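DUF1955 domain-containing protein (Sulfolobus tokodaii, PDB 1WY6) is of unknown function but folds as an all-helical repeat protein of the DUF1955 family in a hyperthermophilic archaeon. Local coordinates at residues 16-20 / 21-25; 44-47 / 48-51; 121-124 / 125-129. All coordinates share one frame; numbering follows the deposited sequence.

Contact 1 (16-20 / 21-25); sequences KFLLD and GYIDE
Phe17, Leu18, Gly21 and Tyr22 close the helix end in a Schellman motif: Tyr22 N donates to Phe17 O at 2.9 Å, Gly21 N donates to Leu18 O at 2.9 Å, and Gly21 turns the chain aside with a positive phi of 91°. A side chain at that position would be obstructed, since its modelled CB would fall 2.4 Å from Asp20 O. Tyr22 is already the N-cap of the next helix, which leaves a very short link between the two helices.

The side chains gather around the Phe17 ring. Glu25 CB sits over the centre of one face, 3.7 Å from the ring centroid, in a CH-pi contact made by the methylene rather than the carboxylate. Phe17 CG lies beside its backbone N (chi1 -84°), which turns the ring towards Tyr22 and Glu25, five and eight places on. Its edge is directed at the Tyr22 face in an offset edge-to-face pair, with centroids 5.7 Å apart and planes at 61°; Phe17 CD1 also comes within 3.6 Å of Tyr22 CB. The Tyr22 ring in turn receives Asp20 CB at its own edge, 3.5 Å from CD2.

Towards the interior, Leu18 CD2 rests 3.7 Å from Ile23 O. Leu18 continues onto Leu49 of helix 44-52, and Ile23 onto Tyr57 and Val61 of helix 55-65. The hairpin thus combines a backbone cap with an outer pair of aromatic rings; Asp20 and Glu25 meet these through CB, and Glu25 OE1 comes to the Tyr22 edge, so the carboxylates keep off the ring faces.

Contact 2 (44-47 / 48-51); sequences WFIC and NLLE
Asn48 lies alongside Trp44 one helical turn earlier, the two side chains pointing the same way. Its CB sits 3.3 Å from Phe45 O and 4.0 Å from Trp44 CE3, so it bridges the backbone of the preceding turn and the benzene part of the indole. CG, anti to the backbone N (chi1 -172°), comes to 4.0 Å from Trp44 CZ3. At the tip the amide divides its roles: ND2 approaches the indole edge, near the ring plane, while OD1 accepts a hydrogen bond from Lys15 of helix 7-19. The amide and ring planes are 79° apart, so the amide stands on end beside the indole and does not stack on it.

This is the i to i+4 pattern of an alpha helix in a helical repeat fold, and the backbone bears it out. Leu50 N donates to Ile46 O with an N-H...O angle of 171°, whereas the bond from Glu51 N to Cys47 O is weak at 3.3 Å.

On the buried flank Leu50 folds back over the Ile46 carbonyl that its own N-H is bonded to: its CG lies 3.0 Å from Ile46 O, a tight approach, and its CD1 meets Ile46 CG1 at 4.1 Å. Leu50 also packs against Met58 and Leu62 of helix 55-65. Cys47 is joined by a disulfide to Cys74, a covalent tie from this helix to the loop whose Cys74 and Phe69 both touch Ile46.

Contact 3 (121-124 / 125-129); sequences NEVS and ASILV
Val123 and Leu128 form the close-packed half of this helix start: Val123 CG2 touches Leu128 CD2 at 3.7 Å, the two side chains meeting at a slant. Ser124 is the N-cap of helix 125-137, so Val123 stands just before the cap and Leu128 four residues beyond it, the spacing of a hydrophobic staple. Ile127 adds a second apolar contact, its side chain crossing that of Val123 at about a right angle with CG2 4.1 Å from Val123 CB. CG2 gets there because it lies anti to the backbone N, while the CG1 branch, beside the backbone N (chi1 -69°), carries CD1 to 3.7 Å from Ser124 OG. Within the same turn Leu128 N donates to Ser124 O at 3.3 Å, a long but nearly straight bond (168°) that begins the helical series. Val123 and Leu128 both continue onto Ile117 of helix 107-117.

The other half is polar and looser. Ser124 OG and Ser126 OG share a hydrogen bond of 2.8 Å in which either may be the donor, and both residues are partly exposed. The backbone N of Ser124 is bonded to Asn88 OD1, which ties the cap residue to a partner outside the two segments. Asn121, exposed, reaches the cluster only at its margin, with ND2 4.2 Å from Leu128 CD2.

With an alanine in place of Ile127, CG1, CG2 and CD1 would be gone, which would probably leave one flank of Val123 uncovered and Ser124 OG without its aliphatic neighbour.

Chemically, the helix start is held in two ways: apolar branches join the preceding loop to the first turn on the inner side, and paired hydroxyls occupy the more accessible one.

From the N terminus, contact 1 closes the tight turn between helices 7-19 and 23-36, contact 2 spans one turn inside helix 44-52, and contact 3 joins the loop after helix 107-117 to the start of helix 125-137. Each is complete before the next begins, so none nests in or crosses another. Contacts 1 and 2 nevertheless meet in space, Leu18 CD1 lying 3.6 Å from Leu49 CD2, which ties helix 7-19 to helix 44-52. Contact 3 stands apart: its nearest atoms are about 17 Å from those of contact 2, on the opposite side of the chain's centre, further along the row of helices.

Contact 1 (16-20 / 21-25)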
ATOM      1  N   LYS A  16       1.808 -13.316 -14.564  1.00 12.63           N
ATOM      2  CA  LYS A  16       1.222 -14.595 -14.178  1.00 12.87           C
ATOM      3  C   LYS A  16       2.064 -15.343 -13.138  1.00 11.01           C
ATOM      4  O   LYS A  16       1.523 -15.864 -12.164  1.00  8.34           O
ATOM      5  CB  LYS A  16       1.006 -15.466 -15.410  1.00 13.06           C
ATOM      6  CG  LYS A  16       0.055 -16.628 -15.174  1.00 17.62           C
ATOM      7  CD  LYS A  16      -0.463 -17.187 -16.493  1.00 29.17           C
ATOM      8  CE  LYS A  16       0.680 -17.519 -17.438  1.00 31.87           C
ATOM      9  NZ  LYS A  16       0.199 -17.927 -18.787  1.00 37.41           N
ATOM     10  N   PHE A  17       3.379 -15.407 -13.343  1.00 11.39           N
ATOM     11  CA  PHE A  17       4.260 -16.072 -12.381  1.00 11.65           C
ATOM     12  C   PHE A  17       4.035 -15.452 -10.999  1.00 10.55           C
ATOM     13  O   PHE A  17       3.766 -16.151 -10.019  1.00  9.51           O
ATOM     14  CB  PHE A  17       5.737 -15.873 -12.753  1.00 13.13           C
ATOM     15  CG  PHE A  17       6.264 -16.849 -13.772  1.00 13.40           C
ATOM     16  CD1 PHE A  17       6.081 -18.219 -13.611  1.00 19.52           C
ATOM     17  CD2 PHE A  17       6.984 -16.394 -14.877  1.00 18.75           C
ATOM     18  CE1 PHE A  17       6.608 -19.128 -14.539  1.00 17.59           C
ATOM     19  CE2 PHE A  17       7.514 -17.291 -15.812  1.00 21.47           C
ATOM     20  CZ  PHE A  17       7.328 -18.658 -15.644  1.00 19.35           C
ATOM     21  N   LEU A  18       4.165 -14.129 -10.935  1.00 11.06           N
ATOM     22  CA  LEU A  18       4.004 -13.389  -9.682  1.00 14.19           C
ATOM     23  C   LEU A  18       2.658 -13.645  -9.016  1.00 14.67           C
ATOM     24  O   LEU A  18       2.612 -13.964  -7.832  1.00 15.15           O
ATOM     25  CB  LEU A  18       4.192 -11.889  -9.921  1.00 14.37           C
ATOM     26  CG  LEU A  18       5.572 -11.495 -10.467  1.00 14.26           C
ATOM     27  CD1 LEU A  18       5.622 -10.002 -10.756  1.00  8.14           C
ATOM     28  CD2 LEU A  18       6.637 -11.889  -9.453  1.00 11.37           C
ATOM     29  N   LEU A  19       1.565 -13.502  -9.762  1.00 15.28           N
ATOM     30  CA  LEU A  19       0.241 -13.757  -9.194  1.00 15.81           C
ATOM     31  C   LEU A  19       0.192 -15.183  -8.632  1.00 15.91           C
ATOM     32  O   LEU A  19      -0.506 -15.443  -7.658  1.00 14.08           O
ATOM     33  CB  LEU A  19      -0.857 -13.603 -10.256  1.00 15.65           C
ATOM     34  CG  LEU A  19      -1.129 -12.213 -10.837  1.00 19.94           C
ATOM     35  CD1 LEU A  19      -2.102 -12.331 -11.993  1.00 20.41           C
ATOM     36  CD2 LEU A  19      -1.691 -11.305  -9.765  1.00 24.73           C
ATOM     37  N   ASP A  20       0.939 -16.097  -9.253  1.00 14.78           N
ATOM     38  CA  ASP A  20       0.961 -17.497  -8.830  1.00 13.56           C
ATOM     39  C   ASP A  20       1.974 -17.834  -7.742  1.00 14.16           C
ATOM     40  O   ASP A  20       2.074 -18.989  -7.336  1.00 12.77           O
ATOM     41  CB  ASP A  20       1.220 -18.409 -10.028  1.00 16.22           C
ATOM     42  CG  ASP A  20       0.064 -18.431 -11.018  1.00 18.35           C
ATOM     43  OD1 ASP A  20       0.240 -19.026 -12.099  1.00 24.48           O
ATOM     44  OD2 ASP A  20      -1.012 -17.864 -10.717  1.00 26.56           O
ATOM     45  N   GLY A  21       2.740 -16.846  -7.290  1.00 11.24           N
ATOM     46  CA  GLY A  21       3.711 -17.107  -6.244  1.00 12.50           C
ATOM     47  C   GLY A  21       5.096 -17.487  -6.728  1.00 12.68           C
ATOM     48  O   GLY A  21       5.981 -17.745  -5.917  1.00 15.75           O
ATOM     49  N   TYR A  22       5.278 -17.550  -8.043  1.00 12.36           N
ATOM     50  CA  TYR A  22       6.580 -17.866  -8.631  1.00 13.35           C
ATOM     51  C   TYR A  22       7.329 -16.534  -8.685  1.00 14.29           C
ATOM     52  O   TYR A  22       7.573 -15.999  -9.764  1.00  9.20           O
ATOM     53  CB  TYR A  22       6.402 -18.403 -10.050  1.00 14.93           C
ATOM     54  CG  TYR A  22       5.784 -19.782 -10.143  1.00 17.25           C
ATOM     55  CD1 TYR A  22       6.591 -20.925 -10.205  1.00 18.65           C
ATOM     56  CD2 TYR A  22       4.400 -19.946 -10.225  1.00 10.41           C
ATOM     57  CE1 TYR A  22       6.037 -22.193 -10.361  1.00 13.09           C
ATOM     58  CE2 TYR A  22       3.835 -21.216 -10.378  1.00  8.65           C
ATOM     59  CZ  TYR A  22       4.667 -22.331 -10.453  1.00 12.25           C
ATOM     60  OH  TYR A  22       4.131 -23.577 -10.673  1.00 21.26           O
ATOM     61  N   ILE A  23       7.678 -15.999  -7.515  1.00  8.99           N
ATOM     62  CA  ILE A  23       8.357 -14.704  -7.424  1.00  8.99           C
ATOM     63  C   ILE A  23       9.693 -14.569  -8.188  1.00  8.99           C
ATOM     64  O   ILE A  23       9.869 -13.623  -8.947  1.00 12.75           O
ATOM     65  CB  ILE A  23       8.599 -14.309  -5.936  1.00  8.99           C
ATOM     66  CG1 ILE A  23       7.332 -14.557  -5.099  1.00  8.99           C
ATOM     67  CG2 ILE A  23       8.991 -12.842  -5.850  1.00  8.99           C
ATOM     68  CD1 ILE A  23       6.113 -13.725  -5.512  1.00  8.99           C
ATOM     69  N   ASP A  24      10.620 -15.506  -7.992  1.00 15.09           N
ATOM     70  CA  ASP A  24      11.919 -15.435  -8.664  1.00 18.14           C
ATOM     71  C   ASP A  24      11.773 -15.440 -10.177  1.00 17.05           C
ATOM     72  O   ASP A  24      12.438 -14.682 -10.880  1.00 12.84           O
ATOM     73  CB  ASP A  24      12.811 -16.617  -8.261  1.00 20.04           C
ATOM     74  CG  ASP A  24      13.081 -16.667  -6.771  1.00 30.42           C
ATOM     75  OD1 ASP A  24      13.683 -15.718  -6.231  1.00 31.04           O
ATOM     76  OD2 ASP A  24      12.690 -17.662  -6.137  1.00 39.21           O
ATOM     77  N   GLU A  25      10.909 -16.318 -10.670  1.00 15.75           N
ATOM     78  CA  GLU A  25      10.673 -16.434 -12.096  1.00 15.73           C
ATOM     79  C   GLU A  25      10.166 -15.110 -12.672  1.00 13.36           C
ATOM     80  O   GLU A  25      10.746 -14.565 -13.618  1.00 14.70           O
ATOM     81  CB  GLU A  25       9.653 -17.548 -12.371  1.00 16.47           C
ATOM     82  CG  GLU A  25      10.148 -18.984 -12.168  1.00 18.81           C
ATOM     83  CD  GLU A  25      10.232 -19.408 -10.705  1.00 24.00           C
ATOM     84  OE1 GLU A  25       9.579 -18.778  -9.842  1.00 21.61           O
ATOM     85  OE2 GLU A  25      10.943 -20.396 -10.422  1.00 19.91           O
TER

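Contact 2 (44-47 / 48-51)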
ATOM      1  N   TRP A  44       4.120   1.336 -15.846  1.00 17.37           N
ATOM      2  CA  TRP A  44       2.701   1.022 -15.667  1.00 16.34           C
ATOM      3  C   TRP A  44       2.487  -0.394 -15.133  1.00 15.43           C
ATOM      4  O   TRP A  44       1.470  -0.674 -14.496  1.00 12.81           O
ATOM      5  CB  TRP A  44       1.971   1.120 -17.012  1.00 16.75           C
ATOM      6  CG  TRP A  44       2.472   0.079 -17.976  1.00 15.60           C
ATOM      7  CD1 TRP A  44       3.591   0.156 -18.753  1.00 20.62           C
ATOM      8  CD2 TRP A  44       1.935  -1.238 -18.178  1.00 18.34           C
ATOM      9  NE1 TRP A  44       3.788  -1.028 -19.423  1.00 16.31           N
ATOM     10  CE2 TRP A  44       2.785  -1.901 -19.088  1.00 21.42           C
ATOM     11  CE3 TRP A  44       0.820  -1.920 -17.676  1.00 23.73           C
ATOM     12  CZ2 TRP A  44       2.554  -3.220 -19.510  1.00 26.13           C
ATOM     13  CZ3 TRP A  44       0.590  -3.234 -18.095  1.00 22.28           C
ATOM     14  CH2 TRP A  44       1.454  -3.866 -19.002  1.00 22.63           C
ATOM     15  N   PHE A  45       3.433  -1.287 -15.423  1.00 13.02           N
ATOM     16  CA  PHE A  45       3.317  -2.682 -15.008  1.00 12.35           C
ATOM     17  C   PHE A  45       3.087  -2.901 -13.520  1.00 11.35           C
ATOM     18  O   PHE A  45       2.245  -3.701 -13.138  1.00  6.67           O
ATOM     19  CB  PHE A  45       4.557  -3.475 -15.416  1.00 14.11           C
ATOM     20  CG  PHE A  45       4.504  -4.926 -15.019  1.00 14.05           C
ATOM     21  CD1 PHE A  45       3.711  -5.826 -15.725  1.00 14.80           C
ATOM     22  CD2 PHE A  45       5.249  -5.394 -13.944  1.00 15.01           C
ATOM     23  CE1 PHE A  45       3.669  -7.172 -15.367  1.00 12.45           C
ATOM     24  CE2 PHE A  45       5.211  -6.734 -13.584  1.00 16.29           C
ATOM     25  CZ  PHE A  45       4.417  -7.625 -14.302  1.00 12.87           C
ATOM     26  N   ILE A  46       3.846  -2.203 -12.684  1.00  8.99           N
ATOM     27  CA  ILE A  46       3.721  -2.372 -11.241  1.00  8.99           C
ATOM     28  C   ILE A  46       2.328  -2.000 -10.726  1.00  8.99           C
ATOM     29  O   ILE A  46       1.792  -2.668  -9.839  1.00 15.75           O
ATOM     30  CB  ILE A  46       4.810  -1.556 -10.491  1.00  8.99           C
ATOM     31  CG1 ILE A  46       4.967  -2.107  -9.070  1.00  8.99           C
ATOM     32  CG2 ILE A  46       4.457  -0.062 -10.480  1.00  8.99           C
ATOM     33  CD1 ILE A  46       5.402  -3.593  -9.045  1.00  8.99           C
ATOM     34  N   CYS A  47       1.746  -0.942 -11.284  1.00 14.61           N
ATOM     35  CA  CYS A  47       0.409  -0.496 -10.889  1.00 13.81           C
ATOM     36  C   CYS A  47      -0.586  -1.590 -11.251  1.00 13.43           C
ATOM     37  O   CYS A  47      -1.492  -1.913 -10.484  1.00  9.97           O
ATOM     38  CB  CYS A  47       0.001   0.776 -11.646  1.00 15.36           C
ATOM     39  SG  CYS A  47       1.158   2.182 -11.579  1.00 15.29           S
ATOM     40  N   ASN A  48      -0.404  -2.139 -12.445  1.00 12.82           N
ATOM     41  CA  ASN A  48      -1.261  -3.188 -12.969  1.00 11.18           C
ATOM     42  C   ASN A  48      -1.182  -4.426 -12.069  1.00 12.64           C
ATOM     43  O   ASN A  48      -2.213  -4.984 -11.683  1.00 14.42           O
ATOM     44  CB  ASN A  48      -0.833  -3.498 -14.417  1.00 12.26           C
ATOM     45  CG  ASN A  48      -1.775  -4.451 -15.126  1.00 12.88           C
ATOM     46  OD1 ASN A  48      -1.703  -5.662 -14.941  1.00 21.15           O
ATOM     47  ND2 ASN A  48      -2.664  -3.904 -15.950  1.00 15.79           N
ATOM     48  N   LEU A  49       0.031  -4.849 -11.719  1.00 12.99           N
ATOM     49  CA  LEU A  49       0.187  -6.018 -10.853  1.00 14.76           C
ATOM     50  C   LEU A  49      -0.502  -5.817  -9.505  1.00 12.20           C
ATOM     51  O   LEU A  49      -1.288  -6.658  -9.073  1.00 10.89           O
ATOM     52  CB  LEU A  49       1.668  -6.327 -10.597  1.00 16.68           C
ATOM     53  CG  LEU A  49       1.931  -7.520  -9.664  1.00 11.55           C
ATOM     54  CD1 LEU A  49       1.541  -8.822 -10.353  1.00 12.50           C
ATOM     55  CD2 LEU A  49       3.398  -7.559  -9.265  1.00 22.34           C
ATOM     56  N   LEU A  50      -0.205  -4.698  -8.849  1.00 12.97           N
ATOM     57  CA  LEU A  50      -0.754  -4.383  -7.532  1.00 14.66           C
ATOM     58  C   LEU A  50      -2.281  -4.405  -7.457  1.00 14.48           C
ATOM     59  O   LEU A  50      -2.854  -4.627  -6.389  1.00 18.31           O
ATOM     60  CB  LEU A  50      -0.221  -3.019  -7.059  1.00 15.14           C
ATOM     61  CG  LEU A  50       1.305  -2.889  -6.925  1.00 18.01           C
ATOM     62  CD1 LEU A  50       1.696  -1.439  -6.641  1.00 16.24           C
ATOM     63  CD2 LEU A  50       1.801  -3.803  -5.822  1.00 18.64           C
ATOM     64  N   GLU A  51      -2.939  -4.189  -8.589  1.00 13.60           N
ATOM     65  CA  GLU A  51      -4.395  -4.189  -8.637  1.00 13.59           C
ATOM     66  C   GLU A  51      -4.997  -5.555  -8.290  1.00 15.86           C
ATOM     67  O   GLU A  51      -6.087  -5.641  -7.715  1.00 14.28           O
ATOM     68  CB  GLU A  51      -4.862  -3.762 -10.036  1.00 16.63           C
ATOM     69  CG  GLU A  51      -6.376  -3.691 -10.198  1.00 16.57           C
ATOM     70  CD  GLU A  51      -6.981  -2.522  -9.456  1.00 20.04           C
ATOM     71  OE1 GLU A  51      -8.181  -2.595  -9.101  1.00 25.23           O
ATOM     72  OE2 GLU A  51      -6.260  -1.525  -9.236  1.00 23.05           O
TER

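Contact 3 (121-124 / 125-129)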
ATOM      1  N   ASN A 121     -13.351  -4.587  13.603  1.00 49.88           N
ATOM      2  CA  ASN A 121     -12.086  -4.038  14.079  1.00 49.54           C
ATOM      3  C   ASN A 121     -11.168  -5.171  14.543  1.00 46.97           C
ATOM      4  O   ASN A 121     -11.376  -5.760  15.609  1.00 46.43           O
ATOM      5  CB  ASN A 121     -12.337  -3.057  15.233  1.00 51.43           C
ATOM      6  CG  ASN A 121     -11.190  -2.069  15.428  1.00 56.65           C
ATOM      7  OD1 ASN A 121     -10.045  -2.461  15.665  1.00 59.54           O
ATOM      8  ND2 ASN A 121     -11.497  -0.779  15.327  1.00 58.86           N
ATOM      9  N   GLU A 122     -10.150  -5.466  13.741  1.00 43.57           N
ATOM     10  CA  GLU A 122      -9.211  -6.538  14.060  1.00 39.49           C
ATOM     11  C   GLU A 122      -7.765  -6.093  13.877  1.00 34.46           C
ATOM     12  O   GLU A 122      -6.836  -6.758  14.339  1.00 30.27           O
ATOM     13  CB  GLU A 122      -9.492  -7.749  13.167  1.00 39.17           C
ATOM     14  CG  GLU A 122      -8.707  -8.990  13.536  1.00 44.05           C
ATOM     15  CD  GLU A 122      -8.925  -9.410  14.981  1.00 50.57           C
ATOM     16  OE1 GLU A 122     -10.098  -9.541  15.393  1.00 49.96           O
ATOM     17  OE2 GLU A 122      -7.924  -9.613  15.705  1.00 53.75           O
ATOM     18  N   VAL A 123      -7.582  -4.965  13.198  1.00 32.19           N
ATOM     19  CA  VAL A 123      -6.248  -4.429  12.940  1.00 30.14           C
ATOM     20  C   VAL A 123      -5.554  -3.998  14.225  1.00 28.10           C
ATOM     21  O   VAL A 123      -6.214  -3.660  15.208  1.00 26.18           O
ATOM     22  CB  VAL A 123      -6.311  -3.216  11.983  1.00 32.16           C
ATOM     23  CG1 VAL A 123      -6.580  -3.690  10.564  1.00 32.03           C
ATOM     24  CG2 VAL A 123      -7.399  -2.252  12.435  1.00 29.55           C
ATOM     25  N   SER A 124      -4.224  -4.016  14.209  1.00 25.75           N
ATOM     26  CA  SER A 124      -3.433  -3.630  15.368  1.00 25.40           C
ATOM     27  C   SER A 124      -3.507  -2.121  15.581  1.00 23.90           C
ATOM     28  O   SER A 124      -3.973  -1.384  14.715  1.00 22.85           O
ATOM     29  CB  SER A 124      -1.977  -4.047  15.170  1.00 23.84           C
ATOM     30  OG  SER A 124      -1.399  -3.343  14.088  1.00 25.71           O
ATOM     31  N   ALA A 125      -3.033  -1.667  16.735  1.00 24.39           N
ATOM     32  CA  ALA A 125      -3.047  -0.249  17.063  1.00 23.07           C
ATOM     33  C   ALA A 125      -2.191   0.563  16.086  1.00 22.95           C
ATOM     34  O   ALA A 125      -2.563   1.674  15.700  1.00 19.89           O
ATOM     35  CB  ALA A 125      -2.549  -0.043  18.496  1.00 24.84           C
ATOM     36  N   SER A 126      -1.051   0.008  15.686  1.00 21.56           N
ATOM     37  CA  SER A 126      -0.150   0.703  14.764  1.00 22.18           C
ATOM     38  C   SER A 126      -0.853   1.085  13.465  1.00 18.84           C
ATOM     39  O   SER A 126      -0.752   2.220  12.997  1.00 18.69           O
ATOM     40  CB  SER A 126       1.073  -0.166  14.459  1.00 22.15           C
ATOM     41  OG  SER A 126       0.687  -1.411  13.909  1.00 26.57           O
ATOM     42  N   ILE A 127      -1.571   0.134  12.890  1.00  8.99           N
ATOM     43  CA  ILE A 127      -2.297   0.380  11.656  1.00  8.99           C
ATOM     44  C   ILE A 127      -3.371   1.458  11.874  1.00  8.99           C
ATOM     45  O   ILE A 127      -3.499   2.384  11.067  1.00 16.72           O
ATOM     46  CB  ILE A 127      -2.898  -0.954  11.126  1.00  8.99           C
ATOM     47  CG1 ILE A 127      -1.749  -1.857  10.647  1.00  8.99           C
ATOM     48  CG2 ILE A 127      -3.856  -0.684   9.975  1.00  8.99           C
ATOM     49  CD1 ILE A 127      -2.112  -3.322  10.422  1.00  8.99           C
ATOM     50  N   LEU A 128      -4.126   1.361  12.967  1.00 17.38           N
ATOM     51  CA  LEU A 128      -5.145   2.371  13.265  1.00 18.76           C
ATOM     52  C   LEU A 128      -4.477   3.744  13.342  1.00 17.04           C
ATOM     53  O   LEU A 128      -5.017   4.743  12.858  1.00 17.96           O
ATOM     54  CB  LEU A 128      -5.825   2.080  14.605  1.00 19.72           C
ATOM     55  CG  LEU A 128      -6.718   0.845  14.718  1.00 25.25           C
ATOM     56  CD1 LEU A 128      -7.045   0.594  16.180  1.00 25.15           C
ATOM     57  CD2 LEU A 128      -7.988   1.050  13.909  1.00 29.00           C
ATOM     58  N   VAL A 129      -3.296   3.788  13.953  1.00 15.32           N
ATOM     59  CA  VAL A 129      -2.566   5.042  14.088  1.00 14.53           C
ATOM     60  C   VAL A 129      -2.081   5.582  12.741  1.00 15.19           C
ATOM     61  O   VAL A 129      -2.178   6.783  12.483  1.00 14.69           O
ATOM     62  CB  VAL A 129      -1.354   4.890  15.030  1.00 13.93           C
ATOM     63  CG1 VAL A 129      -0.440   6.091  14.899  1.00 11.37           C
ATOM     64  CG2 VAL A 129      -1.834   4.763  16.471  1.00 18.86           C
TER